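Side-chain contacts in probable arylamine n-acetyl transferase (Mycobacterium abscessus, PDB 4GUZ), which probably transfers an acetyl group from acetyl coenzyme A to arylamine substrates: residues A[64-67]-A[68-72]; A[22-25]-A[26-30]; A[120-124]-A[125-129]; A[13-16]-A[17-21]. All blocks are in the same frame, centred on the assembly; numbering follows the deposited sequence.

The contacts form a chain of neighbours: contact 1 touches contact 4, contact 4 touches contact 2, and contact 2 touches contact 3. Contact 4 has its centre about 11 Å from that of contact 1 and about 10 Å from that of contact 2. A salt bridge from Arg72 NH1 to Glu17 OE1 (2.6 Å) joins contacts 1 and 4; another, from Arg28 NH2 to Asp16 OD1 (2.8 Å), joins contacts 2 and 4. Contact 2 continues the chain from contact 4 and reaches the hairpin of contact 3, where Pro30 O packs on Leu123 CD2 at 3.6 Å. Contacts 1 and 3 remain apart, about 17 Å between nearest atoms. In contact 3, the Leu129 side chain touches the group Cys79, His116 and Asp131, whose geometry is consistent with the family's Cys-His-Asp triad.

Contact 1. Residues A[64-67]-A[68-72]; sequences PAVQ and AKLLR
Leu70 N gives the straightest bond between residues 64-67 and 68-72: it meets Val66 O at 2.8 Å with an N-H...O angle of 171°, approaching almost in line with the carbonyl. One residue on, Leu71 N reaches Gln67 O at 2.9 Å, but from above the carbonyl plane and along a more bent path. The i to i+4 pattern is completed by Ala68 N to Pro64 O and Lys69 N to Ala65 O. Val66 and Leu70 share this spacing in their side chains, which run side by side, pointing the same way, with Val66 CG1 3.9 Å from Leu70 CD1. Gln67 and Arg72 are five residues apart. Gln67 has its CG between its own N and carbonyl carbon (chi1 70°), and the extended chain beyond runs alongside Arg72, whose NH2 is 4.0 Å from Gln67 CG. The amide and guanidinium planes are 49° apart, and the polar ends are held elsewhere: Gln67 NE2 donates to Glu12 O and OE1 accepts from Gln14 N, while Arg72 pairs with Glu17. Fully extended, Lys69 carries NZ to Asp52 and Glu81. The four i to i+4 bonds run through most of helix 63-72. Leu85 of helix 79-92 covers Val66, Gln67 and Leu70, whereas Leu71 packs on Tyr18 and Phe21 of helix 15-21.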
loop_
_atom_site.group_PDB
_atom_site.type_symbol
_atom_site.label_atom_id
_atom_site.label_comp_id
_atom_site.label_asym_id
_atom_site.label_seq_id
_atom_site.Cartn_x
_atom_site.Cartn_y
_atom_site.Cartn_z
ATOM N N PRO A 64 15.215 9.596 1.630
ATOM C CA PRO A 64 15.687 9.867 3.003
ATOM C C PRO A 64 14.557 10.159 3.993
ATOM O O PRO A 64 14.587 9.625 5.106
ATOM C CB PRO A 64 16.602 11.094 2.824
ATOM C CG PRO A 64 17.082 10.990 1.412
ATOM C CD PRO A 64 15.852 10.523 0.669
ATOM N N ALA A 65 13.573 10.991 3.620
ATOM C CA ALA A 65 12.458 11.298 4.518
ATOM C C ALA A 65 11.585 10.048 4.781
ATOM O O ALA A 65 11.206 9.803 5.923
ATOM C CB ALA A 65 11.604 12.423 3.954
ATOM N N VAL A 66 11.278 9.276 3.731
ATOM C CA VAL A 66 10.449 8.061 3.811
ATOM C C VAL A 66 11.100 6.979 4.680
ATOM O O VAL A 66 10.432 6.483 5.592
ATOM C CB VAL A 66 10.104 7.532 2.387
ATOM C CG1 VAL A 66 9.478 6.130 2.426
ATOM C CG2 VAL A 66 9.178 8.509 1.673
ATOM N N GLN A 67 12.386 6.613 4.436
ATOM C CA GLN A 67 13.019 5.547 5.231
ATOM C C GLN A 67 13.215 5.964 6.696
ATOM O O GLN A 67 13.116 5.112 7.579
ATOM C CB GLN A 67 14.336 5.039 4.611
ATOM C CG GLN A 67 15.518 6.008 4.641
ATOM C CD GLN A 67 16.677 5.482 3.842
ATOM O OE1 GLN A 67 16.737 4.301 3.477
ATOM N NE2 GLN A 67 17.613 6.359 3.530
ATOM N N ALA A 68 13.441 7.261 6.960
ATOM C CA ALA A 68 13.571 7.760 8.338
ATOM C C ALA A 68 12.219 7.646 9.071
ATOM O O ALA A 68 12.174 7.153 10.192
ATOM C CB ALA A 68 14.061 9.206 8.338
ATOM N N LYS A 69 11.113 8.043 8.419
ATOM C CA LYS A 69 9.780 7.929 9.010
ATOM C C LYS A 69 9.354 6.446 9.165
ATOM O O LYS A 69 9.003 6.031 10.268
ATOM C CB LYS A 69 8.765 8.700 8.151
ATOM C CG LYS A 69 7.329 8.688 8.674
ATOM C CD LYS A 69 6.407 9.097 7.552
ATOM C CE LYS A 69 4.974 9.157 7.960
ATOM N NZ LYS A 69 4.120 9.498 6.798
ATOM N N LEU A 70 9.424 5.652 8.082
ATOM C CA LEU A 70 8.942 4.257 8.075
ATOM C C LEU A 70 9.809 3.239 8.819
ATOM O O LEU A 70 9.269 2.237 9.293
ATOM C CB LEU A 70 8.703 3.751 6.629
ATOM C CG LEU A 70 7.658 4.530 5.825
ATOM C CD1 LEU A 70 7.223 3.783 4.576
ATOM C CD2 LEU A 70 6.452 4.816 6.633
ATOM N N LEU A 71 11.124 3.459 8.917
ATOM C CA LEU A 71 11.985 2.465 9.553
ATOM C C LEU A 71 12.556 2.925 10.917
ATOM O O LEU A 71 13.075 2.085 11.657
ATOM C CB LEU A 71 13.179 2.103 8.630
ATOM C CG LEU A 71 12.961 1.741 7.153
ATOM C CD1 LEU A 71 14.302 1.528 6.453
ATOM C CD2 LEU A 71 12.137 0.468 6.998
ATOM N N ARG A 72 12.521 4.237 11.216
ATOM C CA ARG A 72 13.164 4.762 12.426
ATOM C C ARG A 72 12.228 5.542 13.379
ATOM O O ARG A 72 12.691 6.113 14.366
ATOM C CB ARG A 72 14.373 5.626 12.029
ATOM C CG ARG A 72 15.375 4.825 11.203
ATOM C CD ARG A 72 16.722 5.498 11.046
ATOM N NE ARG A 72 16.712 6.532 10.019
ATOM C CZ ARG A 72 17.292 6.422 8.829
ATOM N NH1 ARG A 72 17.909 5.301 8.486
ATOM N NH2 ARG A 72 17.257 7.431 7.974
#

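Contact 2. Residues A[22-25]-A[26-30]; sequences IGFD and GDRSP
The rim of the Phe24 ring points at a backbone oxygen: Phe24 CZ lies 3.2 Å from Asp27 O, which sits near the ring plane, so the contact is edge-on to the aromatic group. At the neighbouring ring atom, Arg28 CG comes obliquely within 4.0 Å of Phe24 CE2; the two side chains run at a slant to each other, with ring and guanidinium planes 61° apart. Phe24 CG stands opposite its backbone N (chi1 -178°), which carries the ring toward the Asp27 carbonyl. No hydrogen bond links 22-25 to 26-30. Order within the second half comes instead from an Asx turn, in which Asp27 OD2 accepts from Ser29 N at 3.1 Å. Ser29 OG also donates to Asp27 OD2, at 2.8 Å and from the same face of the carboxylate. Glycines permit the path. Gly23, with phi 66°, closes a Schellman motif at the end of helix 15-21, and Gly26 has backbone angles at which a CB would collide with Asp25 O. The loop thus bridges helices 15-21 and 32-45: Phe24 packs between Leu19 of the former and Thr34, Arg37 and Leu38 of the latter, while Arg28 returns to Asp16 through a salt bridge.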
loop_
_atom_site.group_PDB
_atom_site.type_symbol
_atom_site.label_atom_id
_atom_site.label_comp_id
_atom_site.label_asym_id
_atom_site.label_seq_id
_atom_site.Cartn_x
_atom_site.Cartn_y
_atom_site.Cartn_z
ATOM N N ILE A 22 12.166 -5.548 7.739
ATOM C CA ILE A 22 11.135 -6.383 7.116
ATOM C C ILE A 22 11.409 -7.872 7.387
ATOM O O ILE A 22 10.668 -8.734 6.919
ATOM C CB ILE A 22 10.954 -6.067 5.598
ATOM C CG1 ILE A 22 12.196 -6.456 4.742
ATOM C CG2 ILE A 22 10.536 -4.613 5.376
ATOM C CD1 ILE A 22 11.804 -7.091 3.354
ATOM N N GLY A 23 12.433 -8.158 8.187
ATOM C CA GLY A 23 12.794 -9.522 8.570
ATOM C C GLY A 23 13.284 -10.366 7.417
ATOM O O GLY A 23 13.050 -11.579 7.391
ATOM N N PHE A 24 13.946 -9.731 6.444
ATOM C CA PHE A 24 14.507 -10.433 5.298
ATOM C C PHE A 24 15.931 -10.892 5.611
ATOM O O PHE A 24 16.743 -10.109 6.114
ATOM C CB PHE A 24 14.512 -9.537 4.046
ATOM C CG PHE A 24 15.032 -10.197 2.790
ATOM C CD1 PHE A 24 14.156 -10.710 1.842
ATOM C CD2 PHE A 24 16.404 -10.282 2.540
ATOM C CE1 PHE A 24 14.636 -11.313 0.676
ATOM C CE2 PHE A 24 16.882 -10.922 1.395
ATOM C CZ PHE A 24 15.993 -11.410 0.459
ATOM N N ASP A 25 16.241 -12.136 5.237
ATOM C CA ASP A 25 17.578 -12.714 5.352
ATOM C C ASP A 25 17.787 -13.687 4.193
ATOM O O ASP A 25 16.826 -14.063 3.520
ATOM C CB ASP A 25 17.806 -13.395 6.725
ATOM C CG ASP A 25 16.767 -14.415 7.147
ATOM O OD1 ASP A 25 16.290 -15.181 6.272
ATOM O OD2 ASP A 25 16.464 -14.486 8.361
ATOM N N GLY A 26 19.035 -14.075 3.975
ATOM C CA GLY A 26 19.398 -15.020 2.933
ATOM C C GLY A 26 19.782 -14.366 1.628
ATOM O O GLY A 26 20.199 -13.206 1.602
ATOM N N ASP A 27 19.615 -15.134 0.538
ATOM C CA ASP A 27 19.954 -14.784 -0.837
ATOM C C ASP A 27 19.248 -13.499 -1.268
ATOM O O ASP A 27 18.039 -13.364 -1.075
ATOM C CB ASP A 27 19.592 -15.950 -1.775
ATOM C CG ASP A 27 20.421 -16.046 -3.047
ATOM O OD1 ASP A 27 20.555 -17.172 -3.583
ATOM O OD2 ASP A 27 20.937 -14.998 -3.510
ATOM N N ARG A 28 20.030 -12.543 -1.791
ATOM C CA ARG A 28 19.561 -11.226 -2.229
ATOM C C ARG A 28 19.527 -11.120 -3.766
ATOM O O ARG A 28 19.270 -10.032 -4.296
ATOM C CB ARG A 28 20.456 -10.113 -1.649
ATOM C CG ARG A 28 20.444 -9.994 -0.126
ATOM C CD ARG A 28 21.357 -8.854 0.309
ATOM N NE ARG A 28 21.335 -8.647 1.760
ATOM C CZ ARG A 28 21.885 -7.603 2.370
ATOM N NH1 ARG A 28 22.487 -6.655 1.664
ATOM N NH2 ARG A 28 21.808 -7.480 3.688
ATOM N N SER A 29 19.800 -12.244 -4.484
ATOM C CA SER A 29 19.801 -12.291 -5.957
ATOM C C SER A 29 18.429 -11.858 -6.532
ATOM O O SER A 29 17.415 -12.197 -5.924
ATOM C CB SER A 29 20.153 -13.694 -6.446
ATOM O OG SER A 29 21.466 -14.043 -6.043
ATOM N N PRO A 30 18.370 -11.127 -7.679
ATOM C CA PRO A 30 17.060 -10.678 -8.200
ATOM C C PRO A 30 16.248 -11.797 -8.873
ATOM O O PRO A 30 16.184 -11.908 -10.108
ATOM C CB PRO A 30 17.424 -9.559 -9.177
ATOM C CG PRO A 30 18.809 -9.841 -9.598
ATOM C CD PRO A 30 19.488 -10.607 -8.497
#

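Contact 3. Residues A[120-124]-A[125-129]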
loop_
_atom_site.group_PDB
_atom_site.type_symbol
_atom_site.label_atom_id
_atom_site.label_comp_id
_atom_site.label_asym_id
_atom_site.label_seq_id
_atom_site.Cartn_x
_atom_site.Cartn_y
_atom_site.Cartn_z
ATOM N N VAL A 120 5.533 -3.484 -11.084
ATOM C CA VAL A 120 5.482 -4.730 -11.863
ATOM C C VAL A 120 6.932 -5.174 -12.088
ATOM O O VAL A 120 7.756 -4.363 -12.501
ATOM C CB VAL A 120 4.668 -4.601 -13.187
ATOM C CG1 VAL A 120 4.725 -5.895 -14.012
ATOM C CG2 VAL A 120 3.213 -4.241 -12.897
ATOM N N VAL A 121 7.231 -6.446 -11.799
ATOM C CA VAL A 121 8.556 -7.041 -11.935
ATOM C C VAL A 121 8.563 -8.030 -13.119
ATOM O O VAL A 121 7.640 -8.837 -13.264
ATOM C CB VAL A 121 9.006 -7.713 -10.609
ATOM C CG1 VAL A 121 10.322 -8.475 -10.773
ATOM C CG2 VAL A 121 9.134 -6.681 -9.495
ATOM N N ARG A 122 9.626 -7.955 -13.954
ATOM C CA ARG A 122 9.839 -8.842 -15.100
ATOM C C ARG A 122 10.839 -9.949 -14.732
ATOM O O ARG A 122 11.990 -9.645 -14.406
ATOM C CB ARG A 122 10.335 -8.041 -16.319
ATOM C CG ARG A 122 9.236 -7.273 -17.036
ATOM C CD ARG A 122 9.765 -6.659 -18.314
ATOM N NE ARG A 122 10.302 -5.326 -18.074
ATOM C CZ ARG A 122 9.679 -4.205 -18.416
ATOM N NH1 ARG A 122 8.511 -4.251 -19.045
ATOM N NH2 ARG A 122 10.232 -3.029 -18.154
ATOM N N LEU A 123 10.389 -11.222 -14.747
ATOM C CA LEU A 123 11.228 -12.389 -14.430
ATOM C C LEU A 123 11.008 -13.460 -15.483
ATOM O O LEU A 123 9.920 -14.044 -15.563
ATOM C CB LEU A 123 10.985 -12.966 -13.013
ATOM C CG LEU A 123 11.353 -12.092 -11.823
ATOM C CD1 LEU A 123 10.636 -12.566 -10.575
ATOM C CD2 LEU A 123 12.858 -12.043 -11.602
ATOM N N ALA A 124 12.045 -13.686 -16.318
ATOM C CA ALA A 124 12.045 -14.647 -17.424
ATOM C C ALA A 124 10.882 -14.346 -18.398
ATOM O O ALA A 124 10.730 -13.196 -18.810
ATOM C CB ALA A 124 11.984 -16.080 -16.889
ATOM N N ALA A 125 10.054 -15.334 -18.741
ATOM C CA ALA A 125 8.947 -15.098 -19.676
ATOM C C ALA A 125 7.698 -14.494 -18.973
ATOM O O ALA A 125 6.650 -14.378 -19.608
ATOM C CB ALA A 125 8.572 -16.403 -20.372
ATOM N N GLU A 126 7.821 -14.078 -17.695
ATOM C CA GLU A 126 6.661 -13.622 -16.904
ATOM C C GLU A 126 6.732 -12.179 -16.329
ATOM O O GLU A 126 7.783 -11.539 -16.278
ATOM C CB GLU A 126 6.462 -14.589 -15.726
ATOM C CG GLU A 126 6.550 -16.068 -16.101
ATOM C CD GLU A 126 6.081 -17.046 -15.047
ATOM O OE1 GLU A 126 6.926 -17.516 -14.252
ATOM O OE2 GLU A 126 4.877 -17.387 -15.052
ATOM N N GLN A 127 5.569 -11.711 -15.859
ATOM C CA GLN A 127 5.360 -10.438 -15.178
ATOM C C GLN A 127 4.646 -10.691 -13.845
ATOM O O GLN A 127 3.740 -11.523 -13.773
ATOM C CB GLN A 127 4.589 -9.469 -16.069
ATOM C CG GLN A 127 5.474 -8.910 -17.188
ATOM C CD GLN A 127 4.824 -7.790 -17.942
ATOM O OE1 GLN A 127 5.239 -6.646 -17.837
ATOM N NE2 GLN A 127 3.806 -8.101 -18.731
ATOM N N TRP A 128 5.093 -10.001 -12.794
ATOM C CA TRP A 128 4.608 -10.145 -11.428
ATOM C C TRP A 128 4.148 -8.824 -10.861
ATOM O O TRP A 128 4.940 -7.889 -10.732
ATOM C CB TRP A 128 5.725 -10.729 -10.548
ATOM C CG TRP A 128 6.069 -12.134 -10.938
ATOM C CD1 TRP A 128 6.974 -12.525 -11.876
ATOM C CD2 TRP A 128 5.447 -13.332 -10.450
ATOM N NE1 TRP A 128 6.979 -13.897 -11.986
ATOM C CE2 TRP A 128 6.037 -14.419 -11.139
ATOM C CE3 TRP A 128 4.445 -13.597 -9.504
ATOM C CZ2 TRP A 128 5.682 -15.752 -10.887
ATOM C CZ3 TRP A 128 4.089 -14.915 -9.264
ATOM C CH2 TRP A 128 4.711 -15.977 -9.947
ATOM N N LEU A 129 2.874 -8.764 -10.465
ATOM C CA LEU A 129 2.319 -7.562 -9.857
ATOM C C LEU A 129 2.717 -7.497 -8.394
ATOM O O LEU A 129 2.426 -8.435 -7.643
ATOM C CB LEU A 129 0.783 -7.556 -9.999
ATOM C CG LEU A 129 0.057 -6.379 -9.315
ATOM C CD1 LEU A 129 0.445 -5.071 -9.942
ATOM C CD2 LEU A 129 -1.455 -6.617 -9.287
HETATM O O HOH W 1 8.837 -15.721 -13.416
#
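Leu123 and Glu126 close a type II' turn, with Ala124 and Ala125 at its corners, where the chain reverses. Past Ala125, Glu126 N bonds Leu123 O at 3.0 Å from above the carbonyl plane, and Glu126 O accepts from Leu123 N in return, a hydrogen-bonded pair. The Glu126 carboxylate also reaches a water that donates to its OE1 and to Leu123 O while accepting from Trp128 NE1 at 3.0 Å, in the plane of the indole. One water thus ties together the turn, the acid and the ring; Glu126 OE2 pairs with Arg143. Gln127 faces Arg122 across a non-hydrogen-bonded pair, their CG atoms 4.1 Å apart, the two chains side by side and the flat ends only 14° from parallel; its OE1 is bonded to Tyr98 OH. Trp128 is matched with Val121 through Trp128 N to Val121 O at 2.8 Å, in the carbonyl plane, and Val121 N to Trp128 O at 2.9 Å. The Trp128 and Leu123 side chains cross at about a right angle, with Trp128 CD1 3.9 Å from Leu123 CD1. Leu129 ends the walk on the opposite face, where its CD1 is 4.1 Å from Val120 CG2. These pairings define an antiparallel beta hairpin with a two-residue type II' turn, joining strands 116-123 and 126-130 within the large sheet of the acetyltransferase fold.

Contact 4. Residues A[13-16]-A[17-21]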
loop_
_atom_site.group_PDB
_atom_site.type_symbol
_atom_site.label_atom_id
_atom_site.label_comp_id
_atom_site.label_asym_id
_atom_site.label_seq_id
_atom_site.Cartn_x
_atom_site.Cartn_y
_atom_site.Cartn_z
ATOM N N LEU A 13 18.921 4.551 -0.337
ATOM C CA LEU A 13 18.293 3.629 0.594
ATOM C C LEU A 13 19.327 2.983 1.513
ATOM O O LEU A 13 20.414 2.595 1.064
ATOM C CB LEU A 13 17.525 2.534 -0.181
ATOM C CG LEU A 13 16.898 1.397 0.651
ATOM C CD1 LEU A 13 15.535 1.795 1.189
ATOM C CD2 LEU A 13 16.816 0.135 -0.148
ATOM N N GLN A 14 18.954 2.823 2.794
ATOM C CA GLN A 14 19.744 2.089 3.781
ATOM C C GLN A 14 19.308 0.631 3.627
ATOM O O GLN A 14 18.395 0.181 4.320
ATOM C CB GLN A 14 19.508 2.654 5.207
ATOM C CG GLN A 14 20.093 4.049 5.458
ATOM C CD GLN A 14 21.582 4.134 5.219
ATOM O OE1 GLN A 14 22.377 3.344 5.744
ATOM N NE2 GLN A 14 21.986 5.089 4.398
ATOM N N LEU A 15 19.901 -0.071 2.642
ATOM C CA LEU A 15 19.553 -1.436 2.242
ATOM C C LEU A 15 19.529 -2.446 3.391
ATOM O O LEU A 15 18.513 -3.131 3.522
ATOM C CB LEU A 15 20.478 -1.950 1.117
ATOM C CG LEU A 15 20.147 -3.334 0.517
ATOM C CD1 LEU A 15 18.842 -3.303 -0.280
ATOM C CD2 LEU A 15 21.275 -3.821 -0.370
ATOM N N ASP A 16 20.609 -2.545 4.222
ATOM C CA ASP A 16 20.674 -3.521 5.329
ATOM C C ASP A 16 19.633 -3.231 6.393
ATOM O O ASP A 16 19.046 -4.157 6.942
ATOM C CB ASP A 16 22.072 -3.548 5.985
ATOM C CG ASP A 16 23.199 -4.052 5.098
ATOM O OD1 ASP A 16 22.938 -4.928 4.238
ATOM O OD2 ASP A 16 24.353 -3.607 5.298
ATOM N N GLU A 17 19.422 -1.944 6.690
ATOM C CA GLU A 17 18.455 -1.477 7.684
ATOM C C GLU A 17 17.023 -1.841 7.267
ATOM O O GLU A 17 16.235 -2.299 8.095
ATOM C CB GLU A 17 18.589 0.030 7.855
ATOM C CG GLU A 17 17.946 0.544 9.126
ATOM C CD GLU A 17 17.850 2.050 9.240
ATOM O OE1 GLU A 17 18.572 2.777 8.516
ATOM O OE2 GLU A 17 17.059 2.502 10.094
ATOM N N TYR A 18 16.704 -1.635 5.983
ATOM C CA TYR A 18 15.382 -1.955 5.452
ATOM C C TYR A 18 15.139 -3.458 5.550
ATOM O O TYR A 18 14.067 -3.862 6.001
ATOM C CB TYR A 18 15.218 -1.452 3.992
ATOM C CG TYR A 18 13.969 -1.999 3.322
ATOM C CD1 TYR A 18 12.758 -1.317 3.398
ATOM C CD2 TYR A 18 13.982 -3.239 2.686
ATOM C CE1 TYR A 18 11.595 -1.847 2.844
ATOM C CE2 TYR A 18 12.818 -3.793 2.156
ATOM C CZ TYR A 18 11.634 -3.074 2.208
ATOM O OH TYR A 18 10.490 -3.601 1.673
ATOM N N LEU A 19 16.122 -4.279 5.122
ATOM C CA LEU A 19 15.971 -5.739 5.103
ATOM C C LEU A 19 15.844 -6.321 6.508
ATOM O O LEU A 19 15.077 -7.262 6.696
ATOM C CB LEU A 19 17.108 -6.419 4.330
ATOM C CG LEU A 19 17.197 -6.038 2.838
ATOM C CD1 LEU A 19 18.495 -6.569 2.203
ATOM C CD2 LEU A 19 15.989 -6.535 2.055
ATOM N N ALA A 20 16.556 -5.748 7.494
ATOM C CA ALA A 20 16.464 -6.198 8.880
ATOM C C ALA A 20 15.065 -5.879 9.431
ATOM O O ALA A 20 14.463 -6.719 10.100
ATOM C CB ALA A 20 17.540 -5.526 9.726
ATOM N N PHE A 21 14.534 -4.683 9.091
ATOM C CA PHE A 21 13.211 -4.216 9.515
ATOM C C PHE A 21 12.086 -5.123 9.007
ATOM O O PHE A 21 11.144 -5.389 9.749
ATOM C CB PHE A 21 12.952 -2.784 9.027
ATOM C CG PHE A 21 11.742 -2.147 9.676
ATOM C CD1 PHE A 21 11.864 -1.443 10.869
ATOM C CD2 PHE A 21 10.482 -2.246 9.089
ATOM C CE1 PHE A 21 10.746 -0.853 11.467
ATOM C CE2 PHE A 21 9.364 -1.660 9.693
ATOM C CZ PHE A 21 9.508 -0.964 10.875
HETATM O O HOH W 2 21.583 0.252 6.056
#
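Glu17 touches Gln14 at both ends of its side chain, CB and OE1. Its CB lies 3.5 Å from Gln14 O and 3.8 Å from Gln14 CB; CG, opposite the backbone N (chi1 -163°), starts an extended chain that brings OE1 back against Gln14 CB and CG. At the tip, Glu17 OE1 is 3.4 Å from Gln14 CB, with amide and carboxylate planes 53° apart, and it forms a salt bridge with Arg72 of helix 63-72. The glutamine, bent at chi2 (-58°), turns its OE1 to a water 3.2 Å away, and that water accepts a hydrogen bond from Glu17 N at 3.1 Å. Gln14 occupies the N-cap position, and its side chain thus reaches a first-turn amide through solvent. Backbone bonds fix the turn beneath: Tyr18 N meets Gln14 O at 3.0 Å, followed by Leu19 N to Leu15 O and Ala20 N to Asp16 O. On another side of the helix, Leu15 CG touches Leu19 CD1 at 4.0 Å, the two leucines slanting across each other. Besides helix 63-72, the short helix 15-21 meets two others: Tyr18 packs on Leu85 and Val89 of helix 79-92, as Leu13 does on Val89, while Tyr18 OH bonds His42 in helix 32-45, where Leu19 also meets Leu38.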